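Local coordinates for protein copper-transporting ATPase (Sulfolobus solfataricus, PDB 2YJ3) that probably couples ATP hydrolysis to the transport of copper or related heavy-metal ions across the cell membrane, here as its nucleotide-binding catalytic domain in isolation, at residues T38-T43 and K167-E172; I119-N124 and A129-S134; L182-K187 and G207-A212; V201-D206 and A211-L216. The protein carries 1 engineered substitution. All coordinates share one frame; numbering follows the deposited sequence.

Contact 1: residues T38-T43 and K167-E172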
loop_
_atom_site.group_PDB
_atom_site.type_symbol
_atom_site.label_atom_id
_atom_site.label_comp_id
_atom_site.label_asym_id
_atom_site.label_seq_id
_atom_site.Cartn_x
_atom_site.Cartn_y
_atom_site.Cartn_z
ATOM N N THR A 38 -0.140 -4.698 -1.460
ATOM C CA THR A 38 0.056 -6.059 -1.948
ATOM C C THR A 38 -0.527 -7.098 -1.001
ATOM O O THR A 38 -1.392 -7.877 -1.392
ATOM C CB THR A 38 1.532 -6.369 -2.248
ATOM O OG1 THR A 38 2.239 -6.581 -1.027
ATOM C CG2 THR A 38 2.155 -5.220 -3.025
ATOM N N LEU A 39 -0.060 -7.098 0.244
ATOM C CA LEU A 39 -0.571 -8.013 1.259
ATOM C C LEU A 39 -1.849 -7.460 1.863
ATOM O O LEU A 39 -2.577 -8.158 2.563
ATOM C CB LEU A 39 0.470 -8.224 2.359
ATOM C CG LEU A 39 1.702 -9.032 1.958
ATOM C CD1 LEU A 39 2.689 -9.135 3.115
ATOM C CD2 LEU A 39 1.278 -10.415 1.477
ATOM N N THR A 40 -2.117 -6.192 1.591
ATOM C CA THR A 40 -3.312 -5.554 2.095
ATOM C C THR A 40 -3.967 -4.853 0.933
ATOM O O THR A 40 -3.341 -4.642 -0.101
ATOM C CB THR A 40 -2.965 -4.483 3.144
ATOM O OG1 THR A 40 -2.210 -3.445 2.521
ATOM C CG2 THR A 40 -2.156 -5.079 4.282
ATOM N N TYR A 41 -5.225 -4.480 1.098
ATOM C CA TYR A 41 -5.914 -3.750 0.053
ATOM C C TYR A 41 -5.264 -2.385 -0.125
ATOM O O TYR A 41 -4.558 -1.900 0.765
ATOM C CB TYR A 41 -7.397 -3.633 0.387
ATOM C CG TYR A 41 -8.104 -4.973 0.315
ATOM C CD1 TYR A 41 -8.590 -5.453 -0.892
ATOM C CD2 TYR A 41 -8.260 -5.767 1.446
ATOM C CE1 TYR A 41 -9.229 -6.682 -0.972
ATOM C CE2 TYR A 41 -8.897 -6.994 1.381
ATOM C CZ TYR A 41 -9.381 -7.446 0.163
ATOM O OH TYR A 41 -10.015 -8.663 0.074
ATOM N N GLY A 42 -5.484 -1.782 -1.286
ATOM C CA GLY A 42 -4.916 -0.487 -1.592
ATOM C C GLY A 42 -5.531 0.635 -0.780
ATOM O O GLY A 42 -4.909 1.680 -0.596
ATOM N N THR A 43 -6.753 0.443 -0.295
ATOM C CA THR A 43 -7.385 1.485 0.506
ATOM C C THR A 43 -7.564 1.062 1.972
ATOM O O THR A 43 -8.154 0.013 2.269
ATOM C CB THR A 43 -8.724 1.986 -0.115
ATOM O OG1 THR A 43 -9.212 3.113 0.634
ATOM C CG2 THR A 43 -9.766 0.885 -0.119
ATOM N N LYS A 167 4.844 -5.483 12.220
ATOM C CA LYS A 167 5.067 -6.729 12.946
ATOM C C LYS A 167 3.772 -7.528 13.052
ATOM O O LYS A 167 3.748 -8.738 12.816
ATOM C CB LYS A 167 5.629 -6.457 14.341
ATOM C CG LYS A 167 6.148 -7.704 15.034
ATOM C CD LYS A 167 6.910 -7.370 16.302
ATOM C CE LYS A 167 5.981 -7.233 17.506
ATOM N NZ LYS A 167 6.744 -7.062 18.792
ATOM N N GLU A 168 2.698 -6.839 13.413
ATOM C CA GLU A 168 1.404 -7.472 13.608
ATOM C C GLU A 168 0.936 -8.178 12.338
ATOM O O GLU A 168 0.379 -9.277 12.400
ATOM C CB GLU A 168 0.388 -6.422 14.048
ATOM C CG GLU A 168 -1.010 -6.622 13.505
ATOM C CD GLU A 168 -1.925 -5.468 13.866
ATOM N N LEU A 169 1.170 -7.551 11.187
ATOM C CA LEU A 169 0.819 -8.172 9.916
ATOM C C LEU A 169 1.717 -9.368 9.660
ATOM O O LEU A 169 1.281 -10.374 9.106
ATOM C CB LEU A 169 0.952 -7.181 8.756
ATOM C CG LEU A 169 0.489 -7.729 7.401
ATOM C CD1 LEU A 169 -1.023 -7.663 7.305
ATOM C CD2 LEU A 169 1.117 -6.973 6.245
ATOM N N SER A 170 2.982 -9.244 10.047
ATOM C CA SER A 170 3.916 -10.359 9.943
ATOM C C SER A 170 3.418 -11.511 10.798
ATOM O O SER A 170 3.487 -12.668 10.395
ATOM C CB SER A 170 5.313 -9.945 10.402
ATOM O OG SER A 170 5.853 -8.951 9.553
ATOM N N LYS A 171 2.913 -11.179 11.982
ATOM C CA LYS A 171 2.382 -12.173 12.905
ATOM C C LYS A 171 1.229 -12.934 12.275
ATOM O O LYS A 171 1.261 -14.161 12.179
ATOM C CB LYS A 171 1.912 -11.502 14.195
ATOM N N GLU A 172 0.211 -12.197 11.837
ATOM C CA GLU A 172 -0.970 -12.807 11.228
ATOM C C GLU A 172 -0.612 -13.711 10.050
ATOM O O GLU A 172 -0.924 -14.899 10.058
ATOM C CB GLU A 172 -1.972 -11.735 10.791
#
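L39 and L169 mark the closest approach of the two backbones, their CA atoms 8.8 Å apart. Segment 38-43 runs from a weakly bonded helical turn at T38-L39 into an extended connection leading to strand 45-50, whereas 167-172 lies within helix 163-173. With main chains this far apart, side chains must span the gap, and L169 does most of the spanning. Its CG stands anti to the backbone N (chi1 -175°), which places the forked end against L39 and T40. One branch serves each neighbour: CD2 lies 4.1 Å from L39 CD1 and equally near L39 CB, while CD1 meets the methyl CG2 of T40 at 4.1 Å. Both partners lie at a slant to it. T40 shows how one small side chain can serve two chemistries. Its chi1 of 64° sets OG1 between the backbone N and the carbonyl carbon, where the hydroxyl is hydrogen-bonded to G37 N and K35 O, and this turns the methyl to L169. The connection is also tied by backbone hydrogen bonds of L39 with R138 and Y41 with V136, so the outgoing and returning chains between the phosphorylation and nucleotide-binding domains run together here. The patch adjoins K35 and T36, which bind ATP in another structure of this protein; its 38-40 side belongs to the P-type signature loop, its other side to the helix. The apolar meeting, burying 105 Å² and lacking any polar bond between the segments, is non-directional, while the directional bonds of T40 hold the loop itself; such chemistry is consistent with a hinge that can adjust.

Contact 2: residues I119-N124 and A129-S134; sequences IAVYIN and ASFNIS
I119 pairs with F131 and V121 with A129 as hydrogen-bonded antiparallel positions, A120 and S130 forming the non-hydrogen-bonded pair between them; the short strand axes run 162° apart. Among the backbone bonds, V121 N gives A129 O an almost straight one (2.8 Å, 174°), although the donor sits above the carbonyl plane. F131 N reaches I119 O at 2.8 Å within that carbonyl's plane, and the return bond from I119 N to F131 O is weak. A CA-H...O contact from S130 CA to I119 O, at 3.0 Å, gives that oxygen a second neighbour.

The apolar contacts gather on the face carrying I119, V121, A129 and F131. V121 CB sits 3.9 Å from A129 CB, and V121 CG2 comes obliquely to F131 CE1 at 3.7 Å. I119 CG2 approaches the same ring at its CD1, also obliquely. With CG anti to the carbonyl carbon (chi1 -62°), the phenyl is set beside these two aliphatic neighbours. Helix 53-63 packs on V121 and A129, and F49 meets the F131 ring.

The hairpin belongs to the nucleotide-binding domain; nearby E63 binds AMP in another structure of this protein. Backbone bonds fix the register, while the one-sided apolar face supplies a buried seat for the helix.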
loop_
_atom_site.group_PDB
_atom_site.type_symbol
_atom_site.label_atom_id
_atom_site.label_comp_id
_atom_site.label_asym_id
_atom_site.label_seq_id
_atom_site.Cartn_x
_atom_site.Cartn_y
_atom_site.Cartn_z
ATOM N N ILE A 119 -3.745 10.553 12.300
ATOM C CA ILE A 119 -4.221 11.718 11.568
ATOM C C ILE A 119 -4.896 12.716 12.485
ATOM O O ILE A 119 -5.844 12.376 13.189
ATOM C CB ILE A 119 -5.239 11.321 10.478
ATOM C CG1 ILE A 119 -4.659 10.260 9.544
ATOM C CG2 ILE A 119 -5.652 12.533 9.686
ATOM C CD1 ILE A 119 -3.841 10.831 8.409
ATOM N N ALA A 120 -4.416 13.953 12.475
ATOM C CA ALA A 120 -4.965 14.976 13.359
ATOM C C ALA A 120 -5.804 15.951 12.562
ATOM O O ALA A 120 -5.469 16.286 11.417
ATOM C CB ALA A 120 -3.825 15.717 14.098
ATOM N N VAL A 121 -6.908 16.399 13.146
ATOM C CA VAL A 121 -7.709 17.428 12.495
ATOM C C VAL A 121 -7.495 18.731 13.267
ATOM O O VAL A 121 -7.689 18.772 14.481
ATOM C CB VAL A 121 -9.197 17.093 12.513
ATOM C CG1 VAL A 121 -9.986 18.199 11.825
ATOM C CG2 VAL A 121 -9.468 15.701 11.881
ATOM N N TYR A 122 -7.082 19.786 12.570
ATOM C CA TYR A 122 -6.928 21.094 13.195
ATOM C C TYR A 122 -8.009 22.027 12.725
ATOM O O TYR A 122 -8.414 21.998 11.550
ATOM C CB TYR A 122 -5.584 21.709 12.840
ATOM C CG TYR A 122 -4.426 20.903 13.340
ATOM C CD1 TYR A 122 -4.040 19.743 12.690
ATOM C CD2 TYR A 122 -3.728 21.292 14.462
ATOM C CE1 TYR A 122 -2.984 18.993 13.157
ATOM C CE2 TYR A 122 -2.666 20.558 14.927
ATOM C CZ TYR A 122 -2.300 19.407 14.272
ATOM O OH TYR A 122 -1.244 18.664 14.731
ATOM N N ILE A 123 -8.477 22.859 13.641
ATOM C CA ILE A 123 -9.395 23.910 13.271
ATOM C C ILE A 123 -8.834 25.204 13.797
ATOM O O ILE A 123 -8.728 25.403 15.012
ATOM C CB ILE A 123 -10.798 23.713 13.838
ATOM C CG1 ILE A 123 -11.471 22.463 13.233
ATOM C CG2 ILE A 123 -11.634 24.959 13.551
ATOM C CD1 ILE A 123 -12.726 22.015 14.012
ATOM N N ASN A 124 -8.460 26.074 12.861
ATOM C CA ASN A 124 -7.824 27.331 13.182
ATOM C C ASN A 124 -6.599 27.148 14.066
ATOM O O ASN A 124 -6.357 27.940 14.964
ATOM C CB ASN A 124 -8.835 28.283 13.818
ATOM C CG ASN A 124 -9.859 28.777 12.814
ATOM O OD1 ASN A 124 -9.697 28.588 11.611
ATOM N ND2 ASN A 124 -10.910 29.419 13.301
ATOM N N ALA A 129 -9.452 16.808 16.815
ATOM C CA ALA A 129 -9.917 15.453 16.540
ATOM C C ALA A 129 -8.784 14.636 15.955
ATOM O O ALA A 129 -7.743 15.191 15.571
ATOM C CB ALA A 129 -11.105 15.484 15.561
ATOM N N SER A 130 -8.988 13.325 15.852
ATOM C CA SER A 130 -7.975 12.457 15.253
ATOM C C SER A 130 -8.547 11.127 14.758
ATOM O O SER A 130 -9.629 10.707 15.185
ATOM C CB SER A 130 -6.844 12.194 16.251
ATOM O OG SER A 130 -7.318 11.365 17.295
ATOM N N PHE A 131 -7.810 10.471 13.861
ATOM C CA PHE A 131 -8.190 9.152 13.333
ATOM C C PHE A 131 -7.046 8.200 13.523
ATOM O O PHE A 131 -5.880 8.589 13.355
ATOM C CB PHE A 131 -8.415 9.189 11.810
ATOM C CG PHE A 131 -9.524 10.087 11.367
ATOM C CD1 PHE A 131 -9.297 11.443 11.161
ATOM C CD2 PHE A 131 -10.792 9.576 11.132
ATOM C CE1 PHE A 131 -10.324 12.266 10.749
ATOM C CE2 PHE A 131 -11.823 10.395 10.702
ATOM C CZ PHE A 131 -11.597 11.732 10.520
ATOM N N ASN A 132 -7.378 6.957 13.863
ATOM C CA ASN A 132 -6.475 5.841 13.644
ATOM C C ASN A 132 -6.933 5.205 12.332
ATOM O O ASN A 132 -8.113 4.955 12.172
ATOM C CB ASN A 132 -6.599 4.819 14.777
ATOM C CG ASN A 132 -5.482 4.927 15.801
ATOM O OD1 ASN A 132 -5.345 5.935 16.501
ATOM N ND2 ASN A 132 -4.681 3.872 15.904
ATOM N N ILE A 133 -6.024 4.977 11.388
ATOM C CA ILE A 133 -6.367 4.260 10.164
ATOM C C ILE A 133 -5.430 3.069 9.999
ATOM O O ILE A 133 -4.255 3.147 10.343
ATOM C CB ILE A 133 -6.285 5.145 8.895
ATOM C CG1 ILE A 133 -4.846 5.269 8.407
ATOM C CG2 ILE A 133 -6.913 6.505 9.125
ATOM C CD1 ILE A 133 -4.414 4.151 7.468
ATOM N N SER A 134 -5.945 1.968 9.467
ATOM C CA SER A 134 -5.107 0.797 9.260
ATOM C C SER A 134 -5.353 0.131 7.908
ATOM O O SER A 134 -6.421 0.289 7.304
ATOM C CB SER A 134 -5.308 -0.209 10.394
ATOM O OG SER A 134 -6.578 -0.817 10.294
#

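Contact 3: residues L182-K187 and G207-A212; sequences LSPEDK and GVNDAA. With SO4 (sulfate ion), chain C.
K187 and N209 border a bound sulfate, probably from the crystallisation liquor. K187 NZ donates to sulfate O1 at 2.6 Å; N209 OD1, 3.2 Å from that sulfate O1, is a close neighbour rather than a hydrogen-bond partner as modelled. Both residues bind ATP in another structure of this protein, so the anion plausibly marks a phosphate position. The lysine reaches it as an extended chain, its CD passing 4.4 Å from D210 CB. Its ammonium has a second mate in a salt bridge with E34, which occupies the position of the phosphorylated aspartate of P-type ATPases and is probably the engineered substitution. The ring of P184 rests on the N209 backbone, CG 3.7 Å from N209 O.

In the second shell, S183 and D186 form a capping box: D186 N gives S183 OG a 2.9 Å bond, and S183 N returns one to D186 OD2 from above the carboxylate plane. On the 207-212 side, D210 OD1 takes G207 N on its syn lone pair and OD2 takes D206 N, holding the carboxylate within this family's GDGVND loop.

The first turn of helix 184-196 faces the loop joining strand 201-205 to helix 211-216, where A212 touches V188.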
loop_
_atom_site.group_PDB
_atom_site.type_symbol
_atom_site.label_atom_id
_atom_site.label_comp_id
_atom_site.label_asym_id
_atom_site.label_seq_id
_atom_site.Cartn_x
_atom_site.Cartn_y
_atom_site.Cartn_z
ATOM N N LEU A 182 10.701 2.134 6.605
ATOM C CA LEU A 182 11.620 2.324 5.494
ATOM C C LEU A 182 11.192 3.430 4.535
ATOM O O LEU A 182 10.028 3.527 4.160
ATOM C CB LEU A 182 11.785 1.021 4.719
ATOM C CG LEU A 182 12.435 -0.115 5.492
ATOM C CD1 LEU A 182 12.636 -1.289 4.552
ATOM C CD2 LEU A 182 13.755 0.323 6.076
ATOM N N SER A 183 12.151 4.263 4.142
ATOM C CA SER A 183 11.945 5.199 3.048
ATOM C C SER A 183 12.130 4.464 1.733
ATOM O O SER A 183 12.758 3.400 1.691
ATOM C CB SER A 183 12.987 6.309 3.106
ATOM O OG SER A 183 14.245 5.791 2.696
ATOM N N PRO A 184 11.612 5.045 0.643
ATOM C CA PRO A 184 11.809 4.415 -0.661
ATOM C C PRO A 184 13.285 4.118 -0.872
ATOM O O PRO A 184 13.625 3.080 -1.450
ATOM C CB PRO A 184 11.320 5.485 -1.643
ATOM C CG PRO A 184 10.326 6.281 -0.852
ATOM C CD PRO A 184 10.886 6.323 0.542
ATOM N N GLU A 185 14.150 5.001 -0.377
ATOM C CA GLU A 185 15.590 4.847 -0.567
ATOM C C GLU A 185 16.165 3.719 0.281
ATOM O O GLU A 185 17.093 3.031 -0.143
ATOM C CB GLU A 185 16.324 6.166 -0.288
ATOM C CG GLU A 185 16.040 7.251 -1.331
ATOM C CD GLU A 185 14.581 7.705 -1.355
ATOM O OE1 GLU A 185 13.917 7.641 -0.299
ATOM O OE2 GLU A 185 14.100 8.135 -2.428
ATOM N N ASP A 186 15.620 3.535 1.481
ATOM C CA ASP A 186 15.970 2.381 2.298
ATOM C C ASP A 186 15.634 1.088 1.566
ATOM O O ASP A 186 16.411 0.140 1.574
ATOM C CB ASP A 186 15.210 2.416 3.620
ATOM C CG ASP A 186 15.495 3.665 4.419
ATOM O OD1 ASP A 186 16.428 4.404 4.038
ATOM O OD2 ASP A 186 14.788 3.908 5.423
ATOM N N LYS A 187 14.467 1.039 0.937
ATOM C CA LYS A 187 14.069 -0.178 0.226
ATOM C C LYS A 187 15.039 -0.455 -0.920
ATOM O O LYS A 187 15.509 -1.583 -1.087
ATOM C CB LYS A 187 12.628 -0.080 -0.291
ATOM C CG LYS A 187 11.606 0.156 0.807
ATOM C CD LYS A 187 10.202 0.371 0.251
ATOM C CE LYS A 187 9.267 0.840 1.362
ATOM N NZ LYS A 187 7.928 1.246 0.850
ATOM N N GLY A 207 4.099 0.214 -7.228
ATOM C CA GLY A 207 4.500 0.648 -8.554
ATOM C C GLY A 207 4.858 2.119 -8.633
ATOM O O GLY A 207 5.279 2.608 -9.689
ATOM N N VAL A 208 4.695 2.815 -7.509
ATOM C CA VAL A 208 5.020 4.230 -7.413
ATOM C C VAL A 208 5.916 4.510 -6.207
ATOM O O VAL A 208 7.111 4.759 -6.368
ATOM C CB VAL A 208 3.750 5.091 -7.325
ATOM N N ASN A 209 5.340 4.457 -5.006
ATOM C CA ASN A 209 6.072 4.745 -3.765
ATOM C C ASN A 209 7.312 3.868 -3.564
ATOM O O ASN A 209 8.043 4.014 -2.580
ATOM C CB ASN A 209 5.131 4.627 -2.551
ATOM C CG ASN A 209 5.812 4.993 -1.219
ATOM O OD1 ASN A 209 6.673 4.261 -0.722
ATOM N ND2 ASN A 209 5.400 6.115 -0.631
ATOM N N ASP A 210 7.549 2.957 -4.501
ATOM C CA ASP A 210 8.666 2.028 -4.397
ATOM C C ASP A 210 9.126 1.617 -5.782
ATOM O O ASP A 210 9.613 0.505 -5.976
ATOM C CB ASP A 210 8.231 0.789 -3.636
ATOM C CG ASP A 210 6.990 0.164 -4.232
ATOM O OD1 ASP A 210 6.701 0.458 -5.412
ATOM O OD2 ASP A 210 6.300 -0.605 -3.527
ATOM N N ALA A 211 8.958 2.523 -6.739
ATOM C CA ALA A 211 9.304 2.258 -8.130
ATOM C C ALA A 211 10.792 2.001 -8.325
ATOM O O ALA A 211 11.190 1.234 -9.193
ATOM C CB ALA A 211 8.830 3.403 -9.022
ATOM N N ALA A 212 11.626 2.646 -7.522
ATOM C CA ALA A 212 13.066 2.462 -7.665
ATOM C C ALA A 212 13.464 1.068 -7.198
ATOM O O ALA A 212 14.248 0.392 -7.853
ATOM C CB ALA A 212 13.823 3.529 -6.896
HETATM S S SO4 C . 4.817 2.342 2.359
HETATM O O1 SO4 C . 6.165 2.811 2.052
HETATM O O2 SO4 C . 4.724 0.902 2.101
HETATM O O3 SO4 C . 4.490 2.595 3.767
HETATM O O4 SO4 C . 3.875 3.063 1.509
#

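Contact 4: residues V201-D206 and A211-L216; sequences VLMIGD and AAALAL
M203 and L214 meet at about a right angle, the extended thioether of the strand lying across the branched end of the helix side chain. CG of M203 is anti to the backbone N (chi1 -179°) and the chain stays straight beyond it, bringing the sulfur up against helix 211-216. One methyl of L214 does the work: CD2 packs on M203 CG at 3.7 Å and stays 4.0 Å from M203 SD. Farther out, the sulfur reaches A213 CB at 3.9 Å, and the terminal CE follows the same methyl at 4.1 Å. The missing side chain of G205 lets L214 CD2 slip in against the strand backbone, 3.9 Å from G205 N; a CB there would crowd it. Cutting M203 back to an alanine would probably open a gap beside A213 CB and cost L214 CD2 its contacts with CG and SD.

The short axes run 152° apart and come within 8.4 Å, as suits a beta-alpha-beta unit. Strand 201-205 lies inside the parallel sheet of the HAD-type domain, between strands 30-34 and 219-223; M203 also touches I191 of helix 184-196, while L214 rests on S220 of strand 219-223.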
loop_
_atom_site.group_PDB
_atom_site.type_symbol
_atom_site.label_atom_id
_atom_site.label_comp_id
_atom_site.label_asym_id
_atom_site.label_seq_id
_atom_site.Cartn_x
_atom_site.Cartn_y
_atom_site.Cartn_z
ATOM N N VAL A 201 15.897 -11.846 -6.816
ATOM C CA VAL A 201 14.840 -11.272 -6.001
ATOM C C VAL A 201 13.658 -10.854 -6.834
ATOM O O VAL A 201 13.794 -10.096 -7.793
ATOM C CB VAL A 201 15.342 -10.006 -5.265
ATOM C CG1 VAL A 201 14.175 -9.245 -4.657
ATOM C CG2 VAL A 201 16.372 -10.368 -4.201
ATOM N N LEU A 202 12.487 -11.338 -6.453
ATOM C CA LEU A 202 11.263 -10.951 -7.124
ATOM C C LEU A 202 10.514 -10.067 -6.161
ATOM O O LEU A 202 10.346 -10.409 -4.988
ATOM C CB LEU A 202 10.444 -12.184 -7.478
ATOM C CG LEU A 202 9.086 -11.979 -8.148
ATOM C CD1 LEU A 202 8.707 -13.229 -8.956
ATOM C CD2 LEU A 202 8.025 -11.647 -7.120
ATOM N N MET A 203 10.066 -8.917 -6.637
ATOM C CA MET A 203 9.431 -7.999 -5.719
ATOM C C MET A 203 8.054 -7.605 -6.172
ATOM O O MET A 203 7.834 -7.374 -7.348
ATOM C CB MET A 203 10.278 -6.748 -5.513
ATOM C CG MET A 203 9.624 -5.799 -4.538
ATOM S SD MET A 203 10.606 -4.360 -4.113
ATOM C CE MET A 203 9.499 -3.531 -2.969
ATOM N N ILE A 204 7.141 -7.493 -5.211
ATOM C CA ILE A 204 5.770 -7.102 -5.482
ATOM C C ILE A 204 5.467 -5.813 -4.743
ATOM O O ILE A 204 5.609 -5.754 -3.521
ATOM C CB ILE A 204 4.816 -8.189 -4.986
ATOM C CG1 ILE A 204 5.293 -9.542 -5.501
ATOM C CG2 ILE A 204 3.390 -7.870 -5.395
ATOM C CD1 ILE A 204 4.411 -10.687 -5.112
ATOM N N GLY A 205 5.037 -4.788 -5.476
ATOM C CA GLY A 205 4.823 -3.470 -4.895
ATOM C C GLY A 205 3.747 -2.646 -5.577
ATOM O O GLY A 205 3.077 -3.101 -6.522
ATOM N N ASP A 206 3.579 -1.420 -5.096
ATOM C CA ASP A 206 2.504 -0.548 -5.555
ATOM C C ASP A 206 2.815 0.070 -6.915
ATOM O O ASP A 206 1.902 0.412 -7.667
ATOM C CB ASP A 206 2.227 0.548 -4.524
ATOM C CG ASP A 206 3.441 1.415 -4.261
ATOM O OD1 ASP A 206 3.738 2.288 -5.106
ATOM O OD2 ASP A 206 4.095 1.219 -3.212
ATOM N N ALA A 211 8.958 2.523 -6.739
ATOM C CA ALA A 211 9.304 2.258 -8.130
ATOM C C ALA A 211 10.792 2.001 -8.325
ATOM O O ALA A 211 11.190 1.234 -9.193
ATOM C CB ALA A 211 8.830 3.403 -9.022
ATOM N N ALA A 212 11.626 2.646 -7.522
ATOM C CA ALA A 212 13.066 2.462 -7.665
ATOM C C ALA A 212 13.464 1.068 -7.198
ATOM O O ALA A 212 14.248 0.392 -7.853
ATOM C CB ALA A 212 13.823 3.529 -6.896
ATOM N N ALA A 213 12.908 0.638 -6.069
ATOM C CA ALA A 213 13.157 -0.711 -5.550
ATOM C C ALA A 213 12.774 -1.789 -6.567
ATOM O O ALA A 213 13.511 -2.754 -6.768
ATOM C CB ALA A 213 12.405 -0.928 -4.246
ATOM N N LEU A 214 11.619 -1.606 -7.199
ATOM C CA LEU A 214 11.142 -2.514 -8.244
ATOM C C LEU A 214 12.087 -2.505 -9.428
ATOM O O LEU A 214 12.445 -3.561 -9.966
ATOM C CB LEU A 214 9.747 -2.096 -8.720
ATOM C CG LEU A 214 8.633 -2.169 -7.669
ATOM C CD1 LEU A 214 7.372 -1.450 -8.139
ATOM C CD2 LEU A 214 8.336 -3.620 -7.301
ATOM N N ALA A 215 12.481 -1.302 -9.839
ATOM C CA ALA A 215 13.358 -1.151 -10.988
ATOM C C ALA A 215 14.620 -1.990 -10.813
ATOM O O ALA A 215 15.200 -2.451 -11.791
ATOM C CB ALA A 215 13.706 0.317 -11.212
ATOM N N LEU A 216 15.032 -2.210 -9.566
ATOM C CA LEU A 216 16.219 -3.019 -9.297
ATOM C C LEU A 216 15.919 -4.495 -9.048
ATOM O O LEU A 216 16.835 -5.315 -9.002
ATOM C CB LEU A 216 16.989 -2.468 -8.093
ATOM C CG LEU A 216 17.705 -1.127 -8.254
ATOM C CD1 LEU A 216 18.514 -0.821 -7.008
ATOM C CD2 LEU A 216 18.607 -1.149 -9.479
#

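Overall arrangement
The four contacts show chemistry following position. Contact 4 is buried throughout and wholly apolar, in the core of the parallel sheet domain. Contact 3, its centre about 8 Å away, shares A211 and A212 with it but is polar and partly open, built round an anion site: the loop before helix 211-216 serves the pocket, the helix itself the core. Contacts 1 and 2 are both partly buried. Contact 1, centred about 17 Å from contacts 3 and 4, stands at the domain junction, yet T38 CG2 packs on I204 O at 3.5 Å. Contact 2 belongs to the separate antiparallel domain, about 32 Å from contact 4 between centres; it alone rests on backbone hydrogen bonds between its segments.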